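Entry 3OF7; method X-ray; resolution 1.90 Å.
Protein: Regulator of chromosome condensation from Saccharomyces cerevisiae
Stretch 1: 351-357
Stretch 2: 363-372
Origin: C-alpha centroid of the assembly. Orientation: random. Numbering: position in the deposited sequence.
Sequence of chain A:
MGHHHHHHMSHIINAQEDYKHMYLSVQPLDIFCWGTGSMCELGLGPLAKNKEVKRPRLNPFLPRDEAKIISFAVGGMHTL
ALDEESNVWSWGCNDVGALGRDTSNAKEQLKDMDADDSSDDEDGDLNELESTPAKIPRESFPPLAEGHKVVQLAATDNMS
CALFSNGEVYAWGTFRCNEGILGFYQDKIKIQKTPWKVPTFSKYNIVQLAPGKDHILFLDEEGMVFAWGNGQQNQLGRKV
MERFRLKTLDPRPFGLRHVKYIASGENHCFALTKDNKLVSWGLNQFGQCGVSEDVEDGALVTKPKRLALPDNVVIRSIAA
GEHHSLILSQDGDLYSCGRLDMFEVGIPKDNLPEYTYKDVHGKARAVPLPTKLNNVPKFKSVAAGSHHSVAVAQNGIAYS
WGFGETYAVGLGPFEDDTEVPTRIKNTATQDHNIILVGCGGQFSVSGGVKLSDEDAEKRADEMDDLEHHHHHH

Stretch 1 351-357: NLPEYTY
Stretch 2 363-372: KARAVPLPTK

A short antiparallel bridge flanked by a tyrosine-centred apolar cluster joins these two stretches, illustrating how a turn and a cornering strand segment can dock through very few backbone hydrogen bonds. Y357 (phi/psi -81/126) pairs with A366 (-159/152), their CA atoms 5.1 Å apart: Y357 N donates to A366 O at 2.7 Å, whereas the return bond from A366 N to Y357 O is weak at 3.5 Å. The same carbonyl is better served by the residue before A366, R365 N to Y357 O being 2.8 Å, with R365 at -111/-23.

Before the bridge, P353 to T356 forms a type I turn, E354 at -68/-23 and Y355 at -86/7. P353 O accepts from T356 N at 3.2 Å and from T356 OG1 (chi1 m) at 2.7 Å, so the threonine side chain reinforces the turn.

The turn presents Y355, chi1 p and chi2 -93°, to the corner at L369, where the chain leaves one strand for a second. L369 (m, t) lies over one ring face, its CD1 3.9 Å from the Y355 ring centroid, while P368 CD approaches the edge, 4.0 Å from Y355 CD2. At the phenol end, Y355 OH lies 2.5 Å from T371 OG1, which donates to L369 O at 2.7 Å. V367, chi1 t, extends the cluster: its CG1 is 3.9 Å from P353 CG, and its CG2 4.1 Å from L352 CD2.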

# COMPACT_ATOMS: atom_id res chain seq x y z
N ASN A 351 23.09 10.29 -11.48
CA ASN A 351 23.51 9.20 -10.59
C ASN A 351 22.92 7.83 -10.97
O ASN A 351 23.06 6.86 -10.22
CB ASN A 351 23.19 9.54 -9.13
CG ASN A 351 24.00 10.73 -8.61
OD1 ASN A 351 25.20 10.84 -8.85
ND2 ASN A 351 23.34 11.62 -7.87
N LEU A 352 22.28 7.76 -12.13
CA LEU A 352 21.77 6.49 -12.65
C LEU A 352 22.91 5.49 -12.83
O LEU A 352 23.95 5.82 -13.42
CB LEU A 352 21.01 6.70 -13.97
CG LEU A 352 19.71 7.49 -13.91
CD1 LEU A 352 19.25 7.89 -15.30
CD2 LEU A 352 18.61 6.72 -13.18
N PRO A 353 22.74 4.27 -12.30
CA PRO A 353 23.77 3.23 -12.38
C PRO A 353 23.95 2.70 -13.80
O PRO A 353 23.12 2.97 -14.68
CB PRO A 353 23.23 2.13 -11.46
CG PRO A 353 21.76 2.34 -11.44
CD PRO A 353 21.55 3.82 -11.55
N GLU A 354 25.05 1.98 -14.03
CA GLU A 354 25.39 1.47 -15.36
C GLU A 354 24.43 0.38 -15.86
O GLU A 354 24.30 0.16 -17.07
CB GLU A 354 26.84 0.96 -15.40
CG GLU A 354 27.89 2.06 -15.62
CD GLU A 354 29.26 1.52 -16.00
OE1 GLU A 354 29.38 0.31 -16.31
OE2 GLU A 354 30.23 2.31 -15.98
N TYR A 355 23.74 -0.29 -14.93
CA TYR A 355 22.75 -1.31 -15.30
C TYR A 355 21.36 -0.73 -15.58
O TYR A 355 20.40 -1.48 -15.77
CB TYR A 355 22.67 -2.42 -14.24
CG TYR A 355 22.47 -1.92 -12.82
CD1 TYR A 355 23.56 -1.68 -12.00
CD2 TYR A 355 21.19 -1.68 -12.32
CE1 TYR A 355 23.39 -1.21 -10.70
CE2 TYR A 355 21.00 -1.21 -11.01
CZ TYR A 355 22.11 -0.98 -10.20
OH TYR A 355 21.97 -0.51 -8.91
N THR A 356 21.25 0.60 -15.62
CA THR A 356 20.01 1.27 -16.02
C THR A 356 19.64 0.77 -17.42
O THR A 356 20.50 0.73 -18.31
CB THR A 356 20.18 2.81 -16.04
OG1 THR A 356 20.44 3.28 -14.71
CG2 THR A 356 18.94 3.50 -16.57
N TYR A 357 18.38 0.37 -17.59
CA TYR A 357 17.90 -0.08 -18.89
C TYR A 357 17.55 1.11 -19.78
O TYR A 357 16.77 1.98 -19.38
CB TYR A 357 16.69 -1.02 -18.76
CG TYR A 357 15.93 -1.20 -20.07
CD1 TYR A 357 16.41 -2.05 -21.07
CD2 TYR A 357 14.75 -0.50 -20.31
CE1 TYR A 357 15.72 -2.21 -22.27
CE2 TYR A 357 14.05 -0.66 -21.50
CZ TYR A 357 14.54 -1.51 -22.48
OH TYR A 357 13.84 -1.65 -23.66
N LYS A 363 16.75 5.93 -24.56
CA LYS A 363 16.08 6.55 -23.41
C LYS A 363 16.08 5.59 -22.21
O LYS A 363 15.69 4.42 -22.35
CB LYS A 363 14.64 6.97 -23.75
CG LYS A 363 13.91 7.77 -22.65
CD LYS A 363 12.56 8.36 -23.12
CE LYS A 363 11.46 7.30 -23.21
NZ LYS A 363 10.08 7.87 -23.35
N ALA A 364 16.51 6.09 -21.06
CA ALA A 364 16.56 5.31 -19.83
C ALA A 364 15.13 5.11 -19.32
O ALA A 364 14.45 6.08 -19.01
CB ALA A 364 17.41 6.03 -18.79
N ARG A 365 14.69 3.85 -19.26
CA ARG A 365 13.29 3.53 -18.91
C ARG A 365 13.15 2.87 -17.55
O ARG A 365 12.06 2.91 -16.96
CB ARG A 365 12.65 2.60 -19.95
CG ARG A 365 12.72 3.04 -21.42
CD ARG A 365 11.67 4.08 -21.83
NE ARG A 365 10.33 3.88 -21.26
CZ ARG A 365 9.34 3.18 -21.81
NH1 ARG A 365 9.49 2.54 -22.96
NH2 ARG A 365 8.17 3.10 -21.18
N ALA A 366 14.21 2.23 -17.06
CA ALA A 366 14.13 1.40 -15.86
C ALA A 366 15.47 1.16 -15.15
O ALA A 366 16.53 1.16 -15.77
CB ALA A 366 13.46 0.05 -16.18
N VAL A 367 15.39 0.94 -13.84
CA VAL A 367 16.54 0.54 -13.01
C VAL A 367 16.16 -0.81 -12.41
O VAL A 367 15.41 -0.87 -11.43
CB VAL A 367 16.85 1.59 -11.91
CG1 VAL A 367 18.04 1.14 -11.04
CG2 VAL A 367 17.14 2.95 -12.54
N PRO A 368 16.64 -1.92 -13.01
CA PRO A 368 16.07 -3.23 -12.71
C PRO A 368 16.66 -3.97 -11.51
O PRO A 368 16.21 -5.07 -11.20
CB PRO A 368 16.34 -4.01 -13.98
CG PRO A 368 17.62 -3.45 -14.48
CD PRO A 368 17.61 -1.99 -14.12
N LEU A 369 17.68 -3.40 -10.87
CA LEU A 369 18.21 -3.97 -9.63
C LEU A 369 17.99 -2.98 -8.50
O LEU A 369 18.07 -1.77 -8.74
CB LEU A 369 19.71 -4.26 -9.74
CG LEU A 369 20.25 -5.20 -10.82
CD1 LEU A 369 21.78 -5.20 -10.73
CD2 LEU A 369 19.68 -6.61 -10.69
N PRO A 370 17.70 -3.47 -7.28
CA PRO A 370 17.52 -2.58 -6.13
C PRO A 370 18.73 -1.68 -5.98
O PRO A 370 19.86 -2.17 -5.94
CB PRO A 370 17.42 -3.55 -4.95
CG PRO A 370 16.96 -4.81 -5.53
CD PRO A 370 17.51 -4.88 -6.92
N THR A 371 18.49 -0.37 -5.92
CA THR A 371 19.56 0.62 -5.93
C THR A 371 19.35 1.58 -4.77
O THR A 371 18.28 2.18 -4.63
CB THR A 371 19.61 1.37 -7.29
OG1 THR A 371 19.69 0.41 -8.35
CG2 THR A 371 20.81 2.32 -7.37
N LYS A 372 20.37 1.72 -3.93
CA LYS A 372 20.27 2.58 -2.75
C LYS A 372 20.16 4.05 -3.13
O LYS A 372 20.91 4.53 -3.98
CB LYS A 372 21.47 2.36 -1.80
CG LYS A 372 21.41 3.22 -0.53
CD LYS A 372 22.32 2.68 0.58
CE LYS A 372 23.72 3.29 0.54
NZ LYS A 372 24.53 2.89 1.75